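Local coordinates for endoglucanase (Clostridium thermocellum, PDB 2C4X), which probably hydrolyses cellulose as a cellulosomal enzyme, and is represented here by its C-terminal PKD domain and the carbohydrate-binding module CBM44, at residues 12-17 against 44-49; 50-55 against 61-66. The protein carries 1 engineered substitution. All blocks are in the same frame, centred on the assembly; numbering follows the deposited sequence.

How the interactions relate
Both contacts lie within the PKD domain, a beta-sandwich, their centres about 10 Å apart. Interaction 1 is core: two buried aromatic rings meet between strand 41-47 and the segment leading into strand 15-17, without a hydrogen bond. Interaction 2 sits at the surface, where the turn after strand 41-47 and the following strand 53-56 face strand 60-63 and its continuation, and there a carboxylate accepts a hydrogen bond from a phenol. Each joins the neighbourhood of the four-stranded sheet to that of the three-stranded sheet, partly through residues flanking the strands. They also touch directly: Trp46 N and Gly54 O are 2.7 Å apart as sheet neighbours, and Phe48 packs on Tyr63.

Interaction 1: 12-17 against 44-49; sequences AIFTFS and YVWDFG. Engineered in segment 44-49: Val45 (natural residue Ala).
The hydrophobic core of the PKD domain holds an edge-to-face aromatic pair, Phe14 and Trp46. Trp46 offers the outer rim of its six-membered ring to one face of Phe14, with the two ring planes at 71° and the centroids 5.1 Å apart. The approach is off-centre: Trp46 CZ3 stands over the rim of the phenyl ring, 3.6 Å from Phe14 CG, while Trp46 CH2 lies 3.7 Å from Phe14 CB. The indole therefore touches the root of the phenylalanine as well as its ring. Phe14 leaves its backbone with CG between N and the carbonyl carbon (chi1 70°), and this turn lays the ring face across the end of the indole. In the sandwich, Trp46 rises from strand 41-47 of the four-stranded sheet and Phe14 comes from just before strand 15-17 at the margin of the other sheet, their CA atoms 10.5 Å apart; the side chains alone bridge that gap. Phe87 makes a further edge-to-face pair with Phe14, and Leu75 of strand 69-79 touches both side chains. Past the tryptophan the strand ends in an Asx turn, in which Asp47 OD1 accepts from Gly49 N at 2.9 Å.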
loop_
_atom_site.group_PDB
_atom_site.type_symbol
_atom_site.label_atom_id
_atom_site.label_comp_id
_atom_site.label_asym_id
_atom_site.label_seq_id
_atom_site.Cartn_x
_atom_site.Cartn_y
_atom_site.Cartn_z
ATOM N N ALA A 12 18.624 -25.530 2.831
ATOM C CA ALA A 12 17.909 -24.838 1.775
ATOM C C ALA A 12 17.697 -23.376 2.167
ATOM O O ALA A 12 17.237 -23.057 3.275
ATOM C CB ALA A 12 16.573 -25.516 1.505
ATOM N N ILE A 13 18.049 -22.483 1.258
ATOM C CA ILE A 13 17.854 -21.052 1.487
ATOM C C ILE A 13 17.887 -20.370 0.129
ATOM O O ILE A 13 18.562 -20.833 -0.793
ATOM C CB ILE A 13 18.947 -20.441 2.422
ATOM C CG1 ILE A 13 18.536 -19.028 2.883
ATOM C CG2 ILE A 13 20.310 -20.439 1.722
ATOM C CD1 ILE A 13 19.337 -18.464 4.047
ATOM N N PHE A 14 17.139 -19.282 0.006
ATOM C CA PHE A 14 17.241 -18.453 -1.181
ATOM C C PHE A 14 16.950 -17.002 -0.885
ATOM O O PHE A 14 16.323 -16.681 0.126
ATOM C CB PHE A 14 16.344 -18.980 -2.318
ATOM C CG PHE A 14 14.865 -18.813 -2.070
ATOM C CD1 PHE A 14 14.126 -19.828 -1.461
ATOM C CD2 PHE A 14 14.207 -17.652 -2.472
ATOM C CE1 PHE A 14 12.748 -19.679 -1.243
ATOM C CE2 PHE A 14 12.838 -17.490 -2.252
ATOM C CZ PHE A 14 12.108 -18.503 -1.640
ATOM N N THR A 15 17.445 -16.137 -1.774
ATOM C CA THR A 15 17.063 -14.733 -1.828
ATOM C C THR A 15 16.520 -14.457 -3.241
ATOM O O THR A 15 16.627 -15.308 -4.134
ATOM C CB THR A 15 18.258 -13.791 -1.536
ATOM O OG1 THR A 15 19.277 -13.995 -2.520
ATOM C CG2 THR A 15 18.842 -14.047 -0.146
ATOM N N PHE A 16 15.922 -13.284 -3.445
ATOM C CA PHE A 16 15.458 -12.911 -4.779
ATOM C C PHE A 16 15.672 -11.427 -5.037
ATOM O O PHE A 16 15.811 -10.637 -4.106
ATOM C CB PHE A 16 13.990 -13.320 -5.030
ATOM C CG PHE A 16 13.018 -12.765 -4.022
ATOM C CD1 PHE A 16 12.550 -11.448 -4.124
ATOM C CD2 PHE A 16 12.567 -13.557 -2.973
ATOM C CE1 PHE A 16 11.660 -10.932 -3.192
ATOM C CE2 PHE A 16 11.676 -13.043 -2.020
ATOM C CZ PHE A 16 11.220 -11.725 -2.137
ATOM N N SER A 17 15.708 -11.077 -6.318
ATOM C CA SER A 17 15.900 -9.710 -6.773
ATOM C C SER A 17 15.096 -9.517 -8.068
ATOM O O SER A 17 15.111 -10.408 -8.923
ATOM C CB SER A 17 17.386 -9.477 -7.039
ATOM O OG SER A 17 17.635 -8.095 -7.184
ATOM N N TYR A 44 17.270 -28.521 -7.343
ATOM C CA TYR A 44 16.518 -27.458 -6.701
ATOM C C TYR A 44 15.136 -27.501 -7.313
ATOM O O TYR A 44 15.006 -27.452 -8.541
ATOM C CB TYR A 44 17.159 -26.097 -7.019
ATOM C CG TYR A 44 18.608 -25.979 -6.600
ATOM C CD1 TYR A 44 19.631 -26.522 -7.391
ATOM C CD2 TYR A 44 18.962 -25.326 -5.413
ATOM C CE1 TYR A 44 20.941 -26.435 -7.009
ATOM C CE2 TYR A 44 20.277 -25.226 -5.025
ATOM C CZ TYR A 44 21.267 -25.787 -5.828
ATOM O OH TYR A 44 22.586 -25.693 -5.463
ATOM N N VAL A 45 14.111 -27.599 -6.470
ATOM C CA VAL A 45 12.724 -27.647 -6.932
ATOM C C VAL A 45 11.996 -26.420 -6.364
ATOM O O VAL A 45 12.048 -26.170 -5.162
ATOM C CB VAL A 45 12.016 -28.957 -6.498
ATOM C CG1 VAL A 45 10.539 -28.962 -6.932
ATOM C CG2 VAL A 45 12.741 -30.183 -7.075
ATOM N N TRP A 46 11.350 -25.660 -7.243
ATOM C CA TRP A 46 10.705 -24.394 -6.885
ATOM C C TRP A 46 9.199 -24.465 -7.095
ATOM O O TRP A 46 8.736 -24.972 -8.124
ATOM C CB TRP A 46 11.228 -23.276 -7.783
ATOM C CG TRP A 46 12.706 -23.033 -7.697
ATOM C CD1 TRP A 46 13.684 -23.619 -8.452
ATOM C CD2 TRP A 46 13.367 -22.112 -6.827
ATOM N NE1 TRP A 46 14.918 -23.129 -8.093
ATOM C CE2 TRP A 46 14.756 -22.210 -7.093
ATOM C CE3 TRP A 46 12.925 -21.236 -5.821
ATOM C CZ2 TRP A 46 15.706 -21.441 -6.416
ATOM C CZ3 TRP A 46 13.868 -20.475 -5.143
ATOM C CH2 TRP A 46 15.248 -20.586 -5.444
ATOM N N ASP A 47 8.445 -23.945 -6.126
ATOM C CA ASP A 47 7.014 -23.736 -6.283
ATOM C C ASP A 47 6.839 -22.225 -6.169
ATOM O O ASP A 47 7.120 -21.641 -5.123
ATOM C CB ASP A 47 6.224 -24.493 -5.203
ATOM C CG ASP A 47 4.717 -24.313 -5.331
ATOM O OD1 ASP A 47 4.242 -23.230 -5.728
ATOM O OD2 ASP A 47 3.984 -25.267 -5.012
ATOM N N PHE A 48 6.393 -21.599 -7.257
ATOM C CA PHE A 48 6.339 -20.136 -7.337
ATOM C C PHE A 48 5.078 -19.541 -6.692
ATOM O O PHE A 48 4.963 -18.323 -6.551
ATOM C CB PHE A 48 6.552 -19.681 -8.793
ATOM C CG PHE A 48 7.908 -20.056 -9.331
ATOM C CD1 PHE A 48 9.051 -19.368 -8.905
ATOM C CD2 PHE A 48 8.050 -21.117 -10.227
ATOM C CE1 PHE A 48 10.309 -19.724 -9.371
ATOM C CE2 PHE A 48 9.317 -21.481 -10.697
ATOM C CZ PHE A 48 10.443 -20.766 -10.267
ATOM N N GLY A 49 4.176 -20.422 -6.248
ATOM C CA GLY A 49 2.973 -20.033 -5.523
ATOM C C GLY A 49 1.787 -19.609 -6.369
ATOM O O GLY A 49 0.751 -19.244 -5.825
#

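Interaction 2: 50-55 against 61-66; sequences DGYEGT and ITYKYK
Asp50 and Tyr63 approach from opposite directions and share a short hydrogen bond: Tyr63 OH donates to Asp50 OD2 over 2.5 Å, using the syn lone pair of that oxygen. Asp50 OD2 lies at the Tyr63 ring edge, near its plane, with carboxylate and ring planes 70° apart. Tyr52 crosses Tyr63 at about a right angle and sets its CB and ring edge beside the hydroxyl, with Tyr52 CD1 3.1 Å from Tyr63 OH. Water 1 gives Asp50 OD2 a second hydrogen at 2.5 Å and accepts from Lys66 N at 3.2 Å. One shell out, Asp50 OD1 closes an Asx turn by accepting from Tyr52 N at 3.0 Å, from above the carboxylate plane. Asp50 CG sits between its backbone N and carbonyl carbon (chi1 63°), which turns the carboxylate toward Tyr63 and lets OD1 reach Tyr52 N. Tyr63 CE2 lies 3.7 Å above the plane of the Tyr65 ring, over its centre; the Tyr65 hydroxyl bonds to Phe48 O. Phe48 in turn stacks on Tyr63, joining the turn after strand 41-47 to residues 63-65. With three hydrogens directed at its two oxygens, Asp50 is probably stabilised as the carboxylate, and the turn bond and the phenol together probably limit its rotation.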
loop_
_atom_site.group_PDB
_atom_site.type_symbol
_atom_site.label_atom_id
_atom_site.label_comp_id
_atom_site.label_asym_id
_atom_site.label_seq_id
_atom_site.Cartn_x
_atom_site.Cartn_y
_atom_site.Cartn_z
ATOM N N ASP A 50 1.926 -19.673 -7.692
ATOM C CA ASP A 50 0.890 -19.200 -8.613
ATOM C C ASP A 50 0.262 -20.329 -9.449
ATOM O O ASP A 50 -0.608 -20.074 -10.288
ATOM C CB ASP A 50 1.474 -18.112 -9.535
ATOM C CG ASP A 50 2.606 -18.642 -10.438
ATOM O OD1 ASP A 50 3.068 -19.793 -10.249
ATOM O OD2 ASP A 50 3.035 -17.904 -11.350
ATOM N N GLY A 51 0.689 -21.571 -9.210
ATOM C CA GLY A 51 0.269 -22.708 -10.034
ATOM C C GLY A 51 1.403 -23.363 -10.817
ATOM O O GLY A 51 1.276 -24.500 -11.259
ATOM N N TYR A 52 2.511 -22.641 -10.991
ATOM C CA TYR A 52 3.675 -23.143 -11.726
ATOM C C TYR A 52 4.793 -23.588 -10.783
ATOM O O TYR A 52 4.938 -23.077 -9.669
ATOM C CB TYR A 52 4.228 -22.081 -12.692
ATOM C CG TYR A 52 3.565 -22.002 -14.067
ATOM C CD1 TYR A 52 3.748 -20.879 -14.888
ATOM C CD2 TYR A 52 2.777 -23.047 -14.553
ATOM C CE1 TYR A 52 3.168 -20.798 -16.145
ATOM C CE2 TYR A 52 2.187 -22.975 -15.818
ATOM C CZ TYR A 52 2.390 -21.848 -16.604
ATOM O OH TYR A 52 1.805 -21.783 -17.847
ATOM N N GLU A 53 5.575 -24.556 -11.252
ATOM C CA GLU A 53 6.716 -25.082 -10.518
ATOM C C GLU A 53 7.848 -25.284 -11.519
ATOM O O GLU A 53 7.611 -25.384 -12.722
ATOM C CB GLU A 53 6.362 -26.414 -9.826
ATOM C CG GLU A 53 5.279 -26.287 -8.755
ATOM C CD GLU A 53 5.089 -27.527 -7.900
ATOM O OE1 GLU A 53 6.059 -28.264 -7.648
ATOM O OE2 GLU A 53 3.949 -27.747 -7.447
ATOM N N GLY A 54 9.074 -25.356 -11.023
ATOM C CA GLY A 54 10.218 -25.623 -11.884
ATOM C C GLY A 54 11.364 -26.257 -11.128
ATOM O O GLY A 54 11.416 -26.219 -9.899
ATOM N N THR A 55 12.279 -26.860 -11.877
ATOM C CA THR A 55 13.459 -27.477 -11.291
ATOM C C THR A 55 14.716 -26.995 -12.007
ATOM O O THR A 55 14.665 -26.590 -13.173
ATOM C CB THR A 55 13.407 -29.003 -11.393
ATOM O OG1 THR A 55 13.537 -29.388 -12.766
ATOM C CG2 THR A 55 12.103 -29.548 -10.836
ATOM N N ILE A 61 17.349 -19.313 -10.835
ATOM C CA ILE A 61 16.242 -19.476 -11.765
ATOM C C ILE A 61 15.595 -18.101 -11.895
ATOM O O ILE A 61 15.618 -17.306 -10.955
ATOM C CB ILE A 61 15.221 -20.582 -11.303
ATOM C CG1 ILE A 61 14.334 -21.033 -12.481
ATOM C CG2 ILE A 61 14.372 -20.120 -10.091
ATOM C CD1 ILE A 61 13.696 -22.432 -12.332
ATOM N N THR A 62 15.060 -17.805 -13.069
ATOM C CA THR A 62 14.338 -16.557 -13.265
ATOM C C THR A 62 12.867 -16.850 -13.556
ATOM O O THR A 62 12.530 -17.894 -14.138
ATOM C CB THR A 62 15.014 -15.628 -14.339
ATOM O OG1 THR A 62 14.348 -14.360 -14.374
ATOM C CG2 THR A 62 14.981 -16.248 -15.733
ATOM N N TYR A 63 12.002 -15.933 -13.132
ATOM C CA TYR A 63 10.561 -16.134 -13.166
ATOM C C TYR A 63 9.802 -14.802 -13.277
ATOM O O TYR A 63 10.259 -13.782 -12.767
ATOM C CB TYR A 63 10.101 -16.915 -11.916
ATOM C CG TYR A 63 8.717 -17.482 -12.078
ATOM C CD1 TYR A 63 8.495 -18.575 -12.914
ATOM C CD2 TYR A 63 7.618 -16.897 -11.444
ATOM C CE1 TYR A 63 7.230 -19.083 -13.105
ATOM C CE2 TYR A 63 6.338 -17.406 -11.622
ATOM C CZ TYR A 63 6.151 -18.499 -12.453
ATOM O OH TYR A 63 4.892 -19.016 -12.664
ATOM N N LYS A 64 8.641 -14.835 -13.934
ATOM C CA LYS A 64 7.765 -13.672 -14.091
ATOM C C LYS A 64 6.362 -14.006 -13.602
ATOM O O LYS A 64 5.825 -15.062 -13.938
ATOM C CB LYS A 64 7.668 -13.267 -15.570
ATOM C CG LYS A 64 8.973 -12.884 -16.223
ATOM C CD LYS A 64 8.794 -12.567 -17.705
ATOM C CE LYS A 64 9.024 -13.791 -18.562
ATOM N NZ LYS A 64 9.014 -13.475 -20.039
ATOM N N TYR A 65 5.768 -13.104 -12.822
ATOM C CA TYR A 65 4.382 -13.268 -12.377
ATOM C C TYR A 65 3.471 -12.414 -13.249
ATOM O O TYR A 65 3.765 -11.245 -13.522
ATOM C CB TYR A 65 4.223 -12.873 -10.908
ATOM C CG TYR A 65 4.904 -13.809 -9.940
ATOM C CD1 TYR A 65 4.237 -14.936 -9.454
ATOM C CD2 TYR A 65 6.214 -13.579 -9.523
ATOM C CE1 TYR A 65 4.856 -15.807 -8.551
ATOM C CE2 TYR A 65 6.850 -14.447 -8.617
ATOM C CZ TYR A 65 6.155 -15.558 -8.139
ATOM O OH TYR A 65 6.750 -16.423 -7.251
ATOM N N LYS A 66 2.373 -13.001 -13.704
ATOM C CA LYS A 66 1.499 -12.272 -14.616
ATOM C C LYS A 66 0.507 -11.385 -13.888
ATOM O O LYS A 66 0.119 -10.347 -14.410
ATOM C CB LYS A 66 0.808 -13.225 -15.596
ATOM C CG LYS A 66 -0.613 -13.595 -15.288
ATOM C CD LYS A 66 -1.311 -14.035 -16.556
ATOM C CE LYS A 66 -2.595 -14.803 -16.256
ATOM N NZ LYS A 66 -2.358 -16.068 -15.470
HETATM O O HOH W 1 1.998 -16.080 -12.776
#